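Local coordinates for sylvaticin (Pythium sylvaticum, PDB 2POS), which belongs to the elicitins, small secreted oomycete proteins, is alpha-elicitin-like, and probably binds sterols or other lipids as its relatives do, at residues Thr4-Phe9 with Asp70-Phe75; Ser25-Ala30 with Ala54-Leu59. One frame throughout, in Å; residues are numbered along the deposited sequence.

Contact 1 (Thr4-Phe9 with Asp70-Phe75)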
loop_
_atom_site.group_PDB
_atom_site.type_symbol
_atom_site.label_atom_id
_atom_site.label_comp_id
_atom_site.label_asym_id
_atom_site.label_seq_id
_atom_site.Cartn_x
_atom_site.Cartn_y
_atom_site.Cartn_z
ATOM N N THR A 4 -8.362 -9.779 11.606
ATOM C CA THR A 4 -7.780 -10.662 12.622
ATOM C C THR A 4 -6.778 -11.643 12.027
ATOM O O THR A 4 -5.650 -11.771 12.515
ATOM C CB THR A 4 -8.872 -11.439 13.389
ATOM O OG1 THR A 4 -9.759 -10.507 14.020
ATOM C CG2 THR A 4 -8.248 -12.345 14.453
ATOM N N LYS A 5 -7.200 -12.341 10.979
ATOM C CA LYS A 5 -6.355 -13.335 10.331
ATOM C C LYS A 5 -5.111 -12.676 9.753
ATOM O O LYS A 5 -5.204 -11.717 8.981
ATOM C CB LYS A 5 -7.156 -14.055 9.253
ATOM C CG LYS A 5 -6.464 -15.219 8.576
ATOM C CD LYS A 5 -7.488 -16.084 7.828
ATOM C CE LYS A 5 -8.151 -15.330 6.681
ATOM N NZ LYS A 5 -9.162 -16.160 5.953
ATOM N N GLU A 6 -3.950 -13.199 10.133
ATOM C CA GLU A 6 -2.668 -12.654 9.685
ATOM C C GLU A 6 -2.151 -13.360 8.434
ATOM O O GLU A 6 -2.352 -14.568 8.259
ATOM C CB GLU A 6 -1.641 -12.680 10.827
ATOM C CG GLU A 6 -2.001 -11.677 11.922
ATOM C CD GLU A 6 -1.248 -11.851 13.231
ATOM O OE1 GLU A 6 -0.233 -12.574 13.273
ATOM O OE2 GLU A 6 -1.691 -11.243 14.225
ATOM N N CYS A 7 -1.511 -12.588 7.556
ATOM C CA CYS A 7 -0.899 -13.115 6.349
ATOM C C CYS A 7 0.313 -13.944 6.728
ATOM O O CYS A 7 1.031 -13.609 7.674
ATOM C CB CYS A 7 -0.409 -11.986 5.433
ATOM S SG CYS A 7 -1.605 -10.701 5.036
ATOM N N ALA A 8 0.534 -15.013 5.977
ATOM C CA ALA A 8 1.802 -15.735 6.016
ATOM C C ALA A 8 2.910 -14.779 5.582
ATOM O O ALA A 8 2.667 -13.847 4.809
ATOM C CB ALA A 8 1.746 -16.932 5.094
ATOM N N PHE A 9 4.127 -15.002 6.069
ATOM C CA PHE A 9 5.229 -14.105 5.726
ATOM C C PHE A 9 5.453 -14.038 4.215
ATOM O O PHE A 9 5.894 -13.008 3.697
ATOM C CB PHE A 9 6.525 -14.499 6.452
ATOM C CG PHE A 9 7.633 -13.496 6.286
ATOM C CD1 PHE A 9 7.691 -12.367 7.091
ATOM C CD2 PHE A 9 8.612 -13.674 5.315
ATOM C CE1 PHE A 9 8.708 -11.433 6.935
ATOM C CE2 PHE A 9 9.630 -12.743 5.148
ATOM C CZ PHE A 9 9.678 -11.623 5.956
ATOM N N ASP A 70 -6.553 -10.901 1.452
ATOM C CA ASP A 70 -7.363 -10.235 2.446
ATOM C C ASP A 70 -6.947 -10.788 3.809
ATOM O O ASP A 70 -7.527 -11.751 4.318
ATOM C CB ASP A 70 -8.836 -10.518 2.142
ATOM C CG ASP A 70 -9.794 -9.655 2.957
ATOM O OD1 ASP A 70 -9.357 -8.868 3.816
ATOM O OD2 ASP A 70 -11.014 -9.773 2.722
ATOM N N CYS A 71 -5.909 -10.183 4.375
ATOM C CA CYS A 71 -5.326 -10.605 5.645
ATOM C C CYS A 71 -4.492 -9.465 6.194
ATOM O O CYS A 71 -4.177 -8.520 5.467
ATOM C CB CYS A 71 -4.440 -11.847 5.466
ATOM S SG CYS A 71 -3.152 -11.691 4.176
ATOM N N ILE A 72 -4.133 -9.563 7.472
ATOM C CA ILE A 72 -3.316 -8.550 8.122
ATOM C C ILE A 72 -1.838 -8.885 7.970
ATOM O O ILE A 72 -1.368 -9.919 8.449
ATOM C CB ILE A 72 -3.701 -8.391 9.621
ATOM C CG1 ILE A 72 -5.135 -7.850 9.759
ATOM C CG2 ILE A 72 -2.686 -7.515 10.357
ATOM C CD1 ILE A 72 -5.313 -6.382 9.344
ATOM N N LEU A 73 -1.131 -8.006 7.266
ATOM C CA LEU A 73 0.319 -8.061 7.144
ATOM C C LEU A 73 0.947 -7.401 8.367
ATOM O O LEU A 73 0.666 -6.237 8.665
ATOM C CB LEU A 73 0.749 -7.342 5.865
ATOM C CG LEU A 73 2.193 -7.472 5.378
ATOM C CD1 LEU A 73 2.489 -8.911 4.965
ATOM C CD2 LEU A 73 2.422 -6.530 4.215
ATOM N N VAL A 74 1.784 -8.166 9.067
ATOM C CA VAL A 74 2.417 -7.731 10.309
ATOM C C VAL A 74 3.895 -7.460 10.056
ATOM O O VAL A 74 4.639 -8.372 9.701
ATOM C CB VAL A 74 2.266 -8.812 11.410
ATOM C CG1 VAL A 74 2.999 -8.403 12.691
ATOM C CG2 VAL A 74 0.803 -9.067 11.698
ATOM N N PHE A 75 4.304 -6.209 10.257
ATOM C CA PHE A 75 5.697 -5.794 10.088
ATOM C C PHE A 75 6.128 -5.036 11.339
ATOM O O PHE A 75 5.958 -3.817 11.433
ATOM C CB PHE A 75 5.856 -4.937 8.819
ATOM C CG PHE A 75 7.279 -4.567 8.512
ATOM C CD1 PHE A 75 8.135 -5.484 7.925
ATOM C CD2 PHE A 75 7.762 -3.302 8.815
ATOM C CE1 PHE A 75 9.455 -5.150 7.647
ATOM C CE2 PHE A 75 9.078 -2.955 8.544
ATOM C CZ PHE A 75 9.927 -3.881 7.961
HETATM O O HOH W 1 1.684 -11.208 8.758
#
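Opposite first torsions bring two sulfurs together here: SG of Cys7 lies beside its own backbone N, anti to the carbonyl carbon (chi1 -52°), whereas SG of Cys71 occupies the crowded position between N and carbonyl carbon (chi1 53°). The SG atoms of Cys7 and Cys71 join at 2.0 Å, with the disulfide twisted to a chi3 of 101°. Beside it, Ile72 is held through both its backbone polar groups. The Ile72 N-H points almost straight at Lys5 O, in the carbonyl plane, with Ile72 N to Lys5 O 2.8 Å. Cys7 N in turn donates to Ile72 O over 2.8 Å, but from above the carbonyl plane, while CA of Glu6 makes a CA-H...O contact with the same oxygen. A water ties Cys7 O to Val74 N, accepting from the latter at 3.1 Å between Val74 N and the water oxygen, and reaches Ile72 O weakly. Outward of this, the Glu6 chain, extended beyond CG, crosses Val74 obliquely; Val74 CG2 touches CG and CD of Glu6, each at 3.8 Å. The carboxylate continues to Arg79 in a salt bridge that probably favours its charged form. Leu73 pairs by backbone hydrogen bonds with Leu80 of strand 78-80. The arrangement is a single beta bridge, Glu6 with Ile72, reinforced by a disulfide that fastens the N-terminal segment to the chain next to the two-stranded antiparallel sheet of the elicitin fold.

Contact 2 (Ser25-Ala30 with Ala54-Leu59)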
loop_
_atom_site.group_PDB
_atom_site.type_symbol
_atom_site.label_atom_id
_atom_site.label_comp_id
_atom_site.label_asym_id
_atom_site.label_seq_id
_atom_site.Cartn_x
_atom_site.Cartn_y
_atom_site.Cartn_z
ATOM N N SER A 25 8.861 4.907 -5.743
ATOM C CA SER A 25 9.693 5.991 -5.243
ATOM C C SER A 25 9.006 7.352 -5.377
ATOM O O SER A 25 9.036 8.159 -4.445
ATOM C CB SER A 25 11.045 5.990 -5.964
ATOM O OG SER A 25 11.810 7.132 -5.620
ATOM N N VAL A 26 8.387 7.610 -6.527
ATOM C CA VAL A 26 7.730 8.902 -6.756
ATOM C C VAL A 26 6.587 9.128 -5.771
ATOM O O VAL A 26 6.464 10.208 -5.194
ATOM C CB VAL A 26 7.219 9.067 -8.207
ATOM C CG1 VAL A 26 6.492 10.411 -8.374
ATOM C CG2 VAL A 26 8.367 8.956 -9.188
ATOM N N CYS A 27 5.766 8.099 -5.567
ATOM C CA CYS A 27 4.629 8.203 -4.658
ATOM C C CYS A 27 5.083 8.395 -3.213
ATOM O O CYS A 27 4.565 9.270 -2.514
ATOM C CB CYS A 27 3.730 6.971 -4.782
ATOM S SG CYS A 27 2.267 7.018 -3.718
ATOM N N GLN A 28 6.061 7.599 -2.781
ATOM C CA GLN A 28 6.578 7.671 -1.415
ATOM C C GLN A 28 7.236 9.019 -1.133
ATOM O O GLN A 28 6.962 9.644 -0.101
ATOM C CB GLN A 28 7.559 6.522 -1.140
ATOM C CG GLN A 28 6.889 5.140 -1.121
ATOM C CD GLN A 28 7.851 4.021 -0.761
ATOM O OE1 GLN A 28 7.441 2.992 -0.228
ATOM N NE2 GLN A 28 9.137 4.215 -1.058
ATOM N N ASP A 29 8.063 9.485 -2.065
ATOM C CA ASP A 29 8.732 10.778 -1.900
ATOM C C ASP A 29 7.761 11.953 -1.909
ATOM O O ASP A 29 7.944 12.911 -1.161
ATOM C CB ASP A 29 9.802 10.983 -2.976
ATOM C CG ASP A 29 10.997 10.052 -2.808
ATOM O OD1 ASP A 29 11.061 9.314 -1.802
ATOM O OD2 ASP A 29 11.880 10.062 -3.689
ATOM N N ALA A 30 6.725 11.872 -2.744
ATOM C CA ALA A 30 5.734 12.943 -2.850
ATOM C C ALA A 30 4.865 13.049 -1.604
ATOM O O ALA A 30 4.520 14.151 -1.170
ATOM C CB ALA A 30 4.860 12.747 -4.083
ATOM N N ALA A 54 -0.253 11.461 -9.605
ATOM C CA ALA A 54 -0.619 10.437 -10.585
ATOM C C ALA A 54 0.069 9.109 -10.297
ATOM O O ALA A 54 -0.539 8.044 -10.419
ATOM C CB ALA A 54 -0.298 10.898 -12.007
ATOM N N GLU A 55 1.337 9.184 -9.901
ATOM C CA GLU A 55 2.146 7.990 -9.663
ATOM C C GLU A 55 1.642 7.144 -8.498
ATOM O O GLU A 55 1.869 5.932 -8.466
ATOM C CB GLU A 55 3.608 8.368 -9.456
ATOM C CG GLU A 55 4.294 8.844 -10.742
ATOM C CD GLU A 55 4.144 10.338 -11.016
ATOM O OE1 GLU A 55 3.420 11.055 -10.281
ATOM O OE2 GLU A 55 4.774 10.801 -11.990
ATOM N N CYS A 56 0.965 7.778 -7.542
ATOM C CA CYS A 56 0.337 7.017 -6.455
ATOM C C CYS A 56 -0.801 6.135 -6.964
ATOM O O CYS A 56 -0.953 5.000 -6.525
ATOM C CB CYS A 56 -0.126 7.936 -5.328
ATOM S SG CYS A 56 1.244 8.650 -4.410
ATOM N N PHE A 57 -1.574 6.637 -7.921
ATOM C CA PHE A 57 -2.600 5.816 -8.574
ATOM C C PHE A 57 -1.964 4.669 -9.357
ATOM O O PHE A 57 -2.452 3.541 -9.324
ATOM C CB PHE A 57 -3.485 6.669 -9.482
ATOM C CG PHE A 57 -4.350 7.639 -8.730
ATOM C CD1 PHE A 57 -3.842 8.867 -8.315
ATOM C CD2 PHE A 57 -5.670 7.319 -8.422
ATOM C CE1 PHE A 57 -4.634 9.767 -7.605
ATOM C CE2 PHE A 57 -6.473 8.222 -7.716
ATOM C CZ PHE A 57 -5.954 9.441 -7.310
ATOM N N THR A 58 -0.869 4.968 -10.055
ATOM C CA THR A 58 -0.105 3.947 -10.765
ATOM C C THR A 58 0.407 2.887 -9.793
ATOM O O THR A 58 0.292 1.682 -10.057
ATOM C CB THR A 58 1.073 4.576 -11.544
ATOM O OG1 THR A 58 0.554 5.581 -12.427
ATOM C CG2 THR A 58 1.829 3.520 -12.363
ATOM N N LEU A 59 0.959 3.337 -8.671
ATOM C CA LEU A 59 1.464 2.424 -7.661
ATOM C C LEU A 59 0.353 1.532 -7.118
ATOM O O LEU A 59 0.516 0.314 -7.028
ATOM C CB LEU A 59 2.128 3.189 -6.510
ATOM C CG LEU A 59 2.569 2.319 -5.330
ATOM C CD1 LEU A 59 3.593 1.271 -5.753
ATOM C CD2 LEU A 59 3.124 3.190 -4.206
#
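Two helices of the disulfide-linked, largely helical elicitin fold meet here, 22-31 and 54-64, their local axes passing 8.1 Å apart at 127° between N-to-C directions. The cystine at the crossing is the covalent link, and no hydrogen bond joins the two segments. Cys27 leads the way: its CB faces helix 54-64 and packs on CD2 of Leu59 at 3.9 Å, while also lying 3.8 Å from CA of Cys56. From there SG of Cys27 stands anti to the backbone N and beside the carbonyl carbon (chi1 -179°), and ends in the 2.0 Å bond to SG of Cys56. The partner sulfur is set differently, anti to the carbonyl carbon of Cys56 and beside its N. Met50 of helix 44-51 touches both cysteines, placing the bridge among three helices. On the buried side, Leu59 carries its CG anti to the backbone N, which brings CD2 against CB and SG of Cys27; Leu18 and Leu24 pack on the same leucine. Toward the surface the contact turns from sulfur to the length of a charged side chain, its carboxylate carbon included. Glu55 starts with CG beside its own N, and a bend at chi2 (88°) folds the chain so that CB, CG and CD all border Val26, the two side chains crossing obliquely. Val26 answers chiefly with one branch, CG1, held anti to the backbone N. CG1 of Val26 meets CB of Glu55 at 3.7 Å and CG of Glu55 at 3.6 Å, then comes nearest at the carboxylate carbon, Val26 CG1 to Glu55 CD 3.5 Å.

In the fold
Both contacts are built around a cystine, yet the surroundings of the sulfurs differ with their place in the fold. Contact 1 is partly buried and joins a loop to the segment that carries strand 73-75, and backbone groups of the two segments pair across it, helped by a water. Contact 2 is the buried one; its helices already satisfy much of their backbone internally, leaving carbon and sulfur to do the work. The two share no helix or strand, although helix 54-64 and strand 73-75 are consecutive elements. Their centres lie 24 Å apart on opposite sides of the chain's centre, and the nearest atoms remain about 11 Å apart.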